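Membrane-bound lytic murein transglycosylase (Agrobacterium tumefaciens, PDB 2PNW) probably cleaves the glycan strands of bacterial peptidoglycan as a lytic transglycosylase. Local coordinates at residues 71-74 and 75-78; 129-132 and 133-136; 156-159 and 160-163; 237-240 and 241-245. One frame throughout, in Å; residues are numbered along the deposited sequence.

Contact 1 (71-74 and 75-78)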
# COMPACT_ATOMS: atom_id res chain seq x y z
N SER A 71 -4.17 -25.73 -13.41
CA SER A 71 -3.50 -25.22 -14.61
C SER A 71 -3.86 -23.74 -14.77
O SER A 71 -4.87 -23.31 -14.22
CB SER A 71 -3.99 -25.99 -15.83
OG SER A 71 -5.35 -25.68 -16.08
N PRO A 72 -3.04 -22.97 -15.51
CA PRO A 72 -3.42 -21.58 -15.80
C PRO A 72 -4.81 -21.48 -16.42
O PRO A 72 -5.58 -20.60 -16.05
CB PRO A 72 -2.35 -21.12 -16.80
CG PRO A 72 -1.15 -21.94 -16.42
CD PRO A 72 -1.69 -23.29 -16.04
N GLU A 73 -5.15 -22.42 -17.31
CA GLU A 73 -6.45 -22.41 -17.97
C GLU A 73 -7.59 -22.62 -16.97
O GLU A 73 -8.59 -21.92 -17.03
CB GLU A 73 -6.53 -23.47 -19.09
CG GLU A 73 -7.92 -23.64 -19.72
CD GLU A 73 -8.46 -22.39 -20.41
OE1 GLU A 73 -9.71 -22.26 -20.52
OE2 GLU A 73 -7.67 -21.53 -20.86
N GLN A 74 -7.43 -23.57 -16.05
CA GLN A 74 -8.46 -23.81 -15.02
C GLN A 74 -8.62 -22.60 -14.10
O GLN A 74 -9.73 -22.27 -13.66
CB GLN A 74 -8.14 -25.04 -14.21
CG GLN A 74 -8.53 -26.33 -14.93
CD GLN A 74 -7.99 -27.55 -14.24
OE1 GLN A 74 -7.50 -27.47 -13.12
NE2 GLN A 74 -8.06 -28.69 -14.92
N ALA A 75 -7.50 -21.93 -13.82
CA ALA A 75 -7.50 -20.70 -13.00
C ALA A 75 -8.28 -19.56 -13.67
O ALA A 75 -9.14 -18.93 -13.05
CB ALA A 75 -6.08 -20.28 -12.72
N ARG A 76 -7.98 -19.29 -14.94
CA ARG A 76 -8.74 -18.28 -15.69
C ARG A 76 -10.22 -18.66 -15.77
O ARG A 76 -11.08 -17.79 -15.64
CB ARG A 76 -8.17 -18.07 -17.10
CG ARG A 76 -6.78 -17.45 -17.14
CD ARG A 76 -6.37 -17.09 -18.56
NE ARG A 76 -6.33 -18.28 -19.41
CZ ARG A 76 -5.25 -19.02 -19.63
NH1 ARG A 76 -4.08 -18.71 -19.06
NH2 ARG A 76 -5.33 -20.09 -20.42
N GLN A 77 -10.50 -19.95 -15.99
CA GLN A 77 -11.88 -20.41 -16.15
C GLN A 77 -12.69 -20.19 -14.89
O GLN A 77 -13.87 -19.86 -14.96
CB GLN A 77 -11.93 -21.90 -16.54
CG GLN A 77 -13.37 -22.41 -16.81
CD GLN A 77 -14.01 -21.74 -18.03
OE1 GLN A 77 -13.48 -21.81 -19.13
NE2 GLN A 77 -15.16 -21.10 -17.82
N PHE A 78 -12.06 -20.36 -13.73
CA PHE A 78 -12.73 -20.04 -12.49
C PHE A 78 -13.34 -18.63 -12.54
O PHE A 78 -14.53 -18.44 -12.20
CB PHE A 78 -11.76 -20.11 -11.30
CG PHE A 78 -12.37 -19.57 -10.04
CD1 PHE A 78 -13.29 -20.33 -9.32
CD2 PHE A 78 -12.04 -18.28 -9.58
CE1 PHE A 78 -13.91 -19.82 -8.16
CE2 PHE A 78 -12.65 -17.76 -8.44
CZ PHE A 78 -13.58 -18.54 -7.72
O HOH W 1 -8.97 -18.64 -20.54
O HOH W 2 -11.62 -23.73 -19.71

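Contact 2 (129-132 and 133-136)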
# COMPACT_ATOMS: atom_id res chain seq x y z
N ASP A 129 -7.05 6.38 18.63
CA ASP A 129 -8.02 6.51 17.55
C ASP A 129 -9.07 7.56 17.90
O ASP A 129 -9.50 7.70 19.08
CB ASP A 129 -8.70 5.17 17.25
CG ASP A 129 -7.69 4.07 17.01
OD1 ASP A 129 -7.28 3.88 15.86
OD2 ASP A 129 -7.23 3.47 18.00
N ILE A 130 -9.51 8.28 16.87
CA ILE A 130 -10.50 9.34 17.05
C ILE A 130 -11.82 8.96 16.40
O ILE A 130 -11.85 8.54 15.24
CB ILE A 130 -10.01 10.68 16.43
CG1 ILE A 130 -8.69 11.12 17.05
CG2 ILE A 130 -11.11 11.81 16.54
CD1 ILE A 130 -8.77 11.57 18.53
N ASP A 131 -12.92 9.16 17.12
CA ASP A 131 -14.25 9.07 16.49
C ASP A 131 -15.19 10.01 17.24
O ASP A 131 -14.76 10.81 18.05
CB ASP A 131 -14.78 7.62 16.49
CG ASP A 131 -14.89 7.02 17.89
OD1 ASP A 131 -14.92 7.77 18.89
OD2 ASP A 131 -14.90 5.76 17.98
N ASN A 132 -16.49 9.90 16.98
CA ASN A 132 -17.44 10.80 17.67
C ASN A 132 -17.34 10.82 19.20
O ASN A 132 -17.51 11.88 19.82
CB ASN A 132 -18.89 10.50 17.25
CG ASN A 132 -19.81 11.66 17.54
OD1 ASN A 132 -19.76 12.69 16.86
ND2 ASN A 132 -20.63 11.53 18.58
N ASP A 133 -17.03 9.68 19.80
CA ASP A 133 -17.00 9.57 21.26
C ASP A 133 -15.93 10.47 21.89
O ASP A 133 -16.11 10.93 23.03
CB ASP A 133 -16.75 8.13 21.71
CG ASP A 133 -17.81 7.15 21.21
OD1 ASP A 133 -18.91 7.60 20.79
OD2 ASP A 133 -17.52 5.91 21.25
N ASN A 134 -14.81 10.71 21.18
CA ASN A 134 -13.71 11.42 21.82
C ASN A 134 -13.20 12.67 21.07
O ASN A 134 -12.35 13.39 21.60
CB ASN A 134 -12.54 10.48 22.19
CG ASN A 134 -11.83 9.91 20.96
OD1 ASN A 134 -12.30 10.06 19.84
ND2 ASN A 134 -10.69 9.24 21.18
N ARG A 135 -13.73 12.93 19.88
CA ARG A 135 -13.25 14.08 19.08
C ARG A 135 -13.57 15.37 19.79
O ARG A 135 -14.75 15.67 20.06
CB ARG A 135 -13.87 14.08 17.69
CG ARG A 135 -13.25 15.14 16.72
CD ARG A 135 -13.97 15.14 15.38
NE ARG A 135 -13.75 13.88 14.66
CZ ARG A 135 -14.67 12.95 14.47
NH1 ARG A 135 -15.88 13.11 14.99
NH2 ARG A 135 -14.38 11.84 13.80
N PRO A 136 -12.53 16.15 20.12
CA PRO A 136 -12.78 17.42 20.80
C PRO A 136 -13.42 18.45 19.86
O PRO A 136 -13.33 18.35 18.64
CB PRO A 136 -11.39 17.86 21.28
CG PRO A 136 -10.40 17.01 20.58
CD PRO A 136 -11.10 15.88 19.88
O HOH W 3 -17.34 15.07 16.51
O HOH W 4 -17.14 14.35 19.32

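Contact 3 (156-159 and 160-163)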
# COMPACT_ATOMS: atom_id res chain seq x y z
N PHE A 156 -1.32 15.10 17.71
CA PHE A 156 -0.07 14.41 18.01
C PHE A 156 1.06 15.19 17.32
O PHE A 156 0.83 15.78 16.26
CB PHE A 156 -0.12 12.95 17.55
CG PHE A 156 0.94 12.11 18.18
CD1 PHE A 156 0.74 11.54 19.44
CD2 PHE A 156 2.19 11.95 17.55
CE1 PHE A 156 1.77 10.78 20.05
CE2 PHE A 156 3.20 11.22 18.15
CZ PHE A 156 2.98 10.63 19.39
N PRO A 157 2.26 15.24 17.94
CA PRO A 157 3.42 15.88 17.28
C PRO A 157 3.63 15.40 15.82
O PRO A 157 3.22 14.29 15.47
CB PRO A 157 4.57 15.42 18.15
CG PRO A 157 3.98 15.35 19.51
CD PRO A 157 2.62 14.75 19.29
N ASP A 158 4.26 16.23 14.99
CA ASP A 158 4.52 15.85 13.59
C ASP A 158 5.89 15.21 13.41
O ASP A 158 6.62 15.08 14.37
CB ASP A 158 4.33 17.06 12.63
CG ASP A 158 5.33 18.18 12.87
OD1 ASP A 158 6.25 18.05 13.71
OD2 ASP A 158 5.20 19.21 12.18
N ARG A 159 6.21 14.81 12.19
CA ARG A 159 7.46 14.12 11.89
C ARG A 159 8.67 14.90 12.44
O ARG A 159 9.57 14.34 13.10
CB ARG A 159 7.59 13.94 10.36
CG ARG A 159 8.94 13.32 9.90
CD ARG A 159 8.97 13.11 8.40
NE ARG A 159 7.99 12.12 7.96
CZ ARG A 159 8.15 10.80 8.11
NH1 ARG A 159 9.26 10.33 8.69
NH2 ARG A 159 7.20 9.97 7.68
N ARG A 160 8.67 16.22 12.23
CA ARG A 160 9.82 17.02 12.72
C ARG A 160 9.99 16.88 14.23
O ARG A 160 11.12 16.64 14.73
CB ARG A 160 9.66 18.50 12.37
CG ARG A 160 10.78 19.36 12.96
CD ARG A 160 10.71 20.79 12.41
NE ARG A 160 11.78 21.59 13.01
CZ ARG A 160 12.22 22.75 12.51
NH1 ARG A 160 11.68 23.26 11.40
NH2 ARG A 160 13.20 23.41 13.14
N ALA A 161 8.89 17.04 14.98
CA ALA A 161 8.97 17.01 16.44
C ALA A 161 9.44 15.63 16.92
O ALA A 161 10.20 15.50 17.89
CB ALA A 161 7.62 17.36 17.04
N ILE A 162 9.01 14.59 16.22
CA ILE A 162 9.42 13.21 16.58
C ILE A 162 10.91 12.99 16.25
O ILE A 162 11.69 12.53 17.11
CB ILE A 162 8.50 12.17 15.92
CG1 ILE A 162 7.04 12.41 16.42
CG2 ILE A 162 8.99 10.73 16.23
CD1 ILE A 162 5.99 11.81 15.43
N ASP A 163 11.32 13.40 15.05
CA ASP A 163 12.73 13.34 14.65
C ASP A 163 13.63 14.15 15.59
O ASP A 163 14.80 13.78 15.79
CB ASP A 163 12.95 13.85 13.22
CG ASP A 163 12.51 12.85 12.16
OD1 ASP A 163 12.16 11.69 12.51
OD2 ASP A 163 12.56 13.19 10.95
O HOH W 5 11.89 11.37 9.09

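Contact 4 (237-240 and 241-245)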
# COMPACT_ATOMS: atom_id res chain seq x y z
N ILE A 237 15.02 10.88 -6.82
CA ILE A 237 14.70 11.53 -5.56
C ILE A 237 15.77 11.19 -4.51
O ILE A 237 16.31 12.07 -3.84
CB ILE A 237 13.28 11.15 -5.05
CG1 ILE A 237 12.19 11.73 -5.98
CG2 ILE A 237 13.06 11.68 -3.61
CD1 ILE A 237 10.75 11.12 -5.71
N ARG A 238 16.10 9.90 -4.40
CA ARG A 238 17.14 9.47 -3.47
C ARG A 238 18.51 10.09 -3.83
O ARG A 238 19.26 10.50 -2.95
CB ARG A 238 17.24 7.95 -3.49
CG ARG A 238 16.13 7.21 -2.72
CD ARG A 238 16.38 5.70 -2.90
NE ARG A 238 15.39 4.81 -2.26
CZ ARG A 238 15.43 4.40 -0.99
NH1 ARG A 238 16.39 4.83 -0.19
NH2 ARG A 238 14.52 3.55 -0.54
N GLN A 239 18.81 10.17 -5.12
CA GLN A 239 20.09 10.81 -5.56
C GLN A 239 20.12 12.28 -5.11
O GLN A 239 21.14 12.76 -4.59
CB GLN A 239 20.26 10.72 -7.08
CG GLN A 239 21.67 11.19 -7.59
CD GLN A 239 22.80 10.38 -6.98
OE1 GLN A 239 22.86 9.16 -7.16
NE2 GLN A 239 23.68 11.04 -6.26
N TRP A 240 19.02 13.00 -5.35
CA TRP A 240 18.95 14.43 -4.98
C TRP A 240 19.19 14.58 -3.50
O TRP A 240 19.99 15.41 -3.06
CB TRP A 240 17.59 15.07 -5.35
CG TRP A 240 17.61 16.57 -5.13
CD1 TRP A 240 17.92 17.53 -6.06
CD2 TRP A 240 17.34 17.27 -3.90
NE1 TRP A 240 17.85 18.78 -5.49
CE2 TRP A 240 17.52 18.65 -4.17
CE3 TRP A 240 16.99 16.87 -2.60
CZ2 TRP A 240 17.34 19.63 -3.19
CZ3 TRP A 240 16.82 17.84 -1.62
CH2 TRP A 240 17.00 19.22 -1.92
N LEU A 241 18.53 13.74 -2.70
CA LEU A 241 18.70 13.77 -1.26
C LEU A 241 20.13 13.40 -0.83
O LEU A 241 20.68 14.00 0.08
CB LEU A 241 17.67 12.83 -0.60
CG LEU A 241 16.21 13.33 -0.65
CD1 LEU A 241 15.27 12.12 -0.30
CD2 LEU A 241 15.97 14.55 0.28
N ALA A 242 20.72 12.41 -1.49
CA ALA A 242 22.13 12.04 -1.22
C ALA A 242 23.08 13.22 -1.51
O ALA A 242 24.07 13.42 -0.81
CB ALA A 242 22.53 10.86 -2.06
N ASP A 243 22.76 13.99 -2.55
CA ASP A 243 23.56 15.16 -2.98
C ASP A 243 23.30 16.45 -2.19
O ASP A 243 24.00 17.47 -2.39
CB ASP A 243 23.34 15.41 -4.47
CG ASP A 243 23.97 14.35 -5.34
OD1 ASP A 243 24.92 13.70 -4.89
OD2 ASP A 243 23.51 14.18 -6.47
N HIS A 244 22.29 16.43 -1.31
CA HIS A 244 21.96 17.62 -0.54
C HIS A 244 21.72 17.32 0.93
O HIS A 244 20.63 17.61 1.43
CB HIS A 244 20.71 18.29 -1.13
CG HIS A 244 20.90 18.83 -2.52
ND1 HIS A 244 20.74 18.07 -3.65
CD2 HIS A 244 21.25 20.07 -2.94
CE1 HIS A 244 20.98 18.82 -4.72
NE2 HIS A 244 21.28 20.04 -4.32
N PRO A 245 22.73 16.76 1.64
CA PRO A 245 22.54 16.36 3.03
C PRO A 245 22.06 17.48 3.93
O PRO A 245 21.26 17.23 4.85
CB PRO A 245 23.93 15.89 3.47
CG PRO A 245 24.90 16.49 2.44
CD PRO A 245 24.10 16.43 1.18

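Contact 1 (71-74 and 75-78)
E73 has CG anti to its own N (chi1 173°) and then bends at chi2, while R76 has CG beside its N and bends at chi3 (-61°). These turns bring the charged ends together, the side chains crossing at about a right angle. E73 OE2 takes a salt-bridge hydrogen bond from R76 NH2 at 2.8 Å. The donor comes on the anti side of the oxygen, somewhat out of the carboxylate plane, with 146° at the hydrogen. A water also joins E73 OE2 to R76 NE. One face of the guanidinium lies over P72 O, and R76 NH1 sits 3.7 Å from P72 CB. R76 NH1 also donates to D23 O in the loop before helix 28-39. The E73-R76 pair lies in the first turn of helix 72-82. S71 is the N-cap: its OG accepts from Q74 N at 3.0 Å, and S71 O accepts from A75 N at 3.0 Å. One turn on, E73 and Q77 run side by side, and a second water donates to E73 OE1 and Q77 OE1. Q77 NE2 bonds to T81. On the buried side, A75 and F78 pack against helix 28-39, where F78 meets F29 edge-to-face.

Contact 2 (129-132 and 133-136)
The chain leaves D129 and I130 extended and folds back at N132 and D133 in a beta turn near type I, so that D131 O accepts from both N134 N (3.1 Å) and R135 N (3.0 Å). The R135 bond runs nearly in line with the carbonyl, while N134 N comes from above its plane.

The N134 side chain braces the turn. Its CG stands between its own N and carbonyl carbon (chi1 68°), which turns the amide back to the incoming chain. ND2 donates to D129 O at 2.9 Å, in the plane of both the carbonyl and the amide. OD1 accepts from D131 N at 2.9 Å. Both bonds are straight (165°). The amide reads one C=O and one N-H two residues apart and is fixed in its rotation.

D131 OD1 takes D133 N at 3.0 Å, from above the carboxylate plane, the bond of an Asx turn. The D131 and D133 carboxylates are also close, which would probably raise their affinity for protons.

I130 CG2 touches R135 CB at 3.8 Å, the side chains crossing at about a right angle. The R135 guanidinium passes one face over the D131 peptide. Its NH1 binds a water at the edge, in plane, which reaches N132 OD1 weakly.

The turn lies at the surface in the loop between strands 127-129 and 145-149 of a three-stranded antiparallel sheet. I130 pairs by backbone with A144, and D129 has a salt bridge to R123. I130, N134 and P136 pack on I153 of strand 152-154.

Contact 3 (156-159 and 160-163)
The F156 ring has P157 CD over one face, offset toward the rim, and I162 CD1 at its edge, in plane, 3.9 Å from CE2. P157 also packs by CB on A161 CB at 3.8 Å. These apolar contacts lay the incoming loop along the first turn of helix 159-163.

The polar side is built on D158. With chi1 at 64°, its carboxylate folds over the start of the helix. OD1 accepts from A161 N at 3.1 Å, nearly in line with the C-O bond and with 164° at the hydrogen. D158 O takes I162 N at 3.1 Å. OD2 has a salt bridge to R256, so both oxygens of the carboxylate are held.

R159 and D163 run side by side, pointing the same way. Their charged ends do not touch, and a water bridges R159 NH1 (2.9 Å) to D163 OD2 (2.7 Å). D163 OD2 also accepts from W253 NE1. R159 lies against F184 and H187 of helix 180-189, and R160 reaches E164 in a salt bridge.

An aspartate N-cap like D158, whose side chain takes the N-H three residues on, is characteristic of helix starts; here it begins a short helix within the MltA-specific insert.

Contact 4 (237-240 and 241-245)
W240 and H244 form the tight part of the contact. The imidazole lies over one face of the indole in an offset stack with the five-membered ring, centroids 3.9 Å apart and planes at 16°. H244 CB sits over the six-membered ring in a CH-pi contact. W240 CG lies trans to N (chi1 -173°), which swings the indole out from the helix, where H244 lies over its face. H244 ND1 donates to W240 O at 2.8 Å, with the oxygen in the imidazole plane. Stack and bond together fix the imidazole's rotation, and the bond requires a proton on ND1.

This lies in the last turn of helix 234-243, where the chain leaves the helix. H244 N bonds to L241 O. L241 CD2 meets the indole edge at W240 CE3, 3.8 Å away, and L241 CD1 touches I237 CG2. I237 and L241 face helices 180-189 and 217-223, and W240 reaches V251. R238 turns toward helix 180-189, to a salt bridge with D182 and a cation-pi contact with F185.

The exposed side, at Q239, A242 and D243, is looser. Q239 bends at chi2 (59°), and NE2 donates to D243 OD2 at 3.2 Å, from above the carboxylate plane.

How the contacts relate
The four contacts are local and follow one another along the chain without touching. Contacts 2, 3 and 4 belong to the MltA-specific insert. Contact 1 lies on the opposite side of the chain's centre from them, its centre about 46 to 50 Å from theirs. Contact 3 is the middle one of the insert: its centre is about 21 Å from that of contact 2 and about 22 Å from that of contact 4, while the centres of contacts 2 and 4 are about 40 Å apart. Strand 152-154, on which contact 2 packs, leads into contact 3. Helix 180-189 takes side chains from both contact 3 and contact 4. None of the four contacts holds a bound ligand.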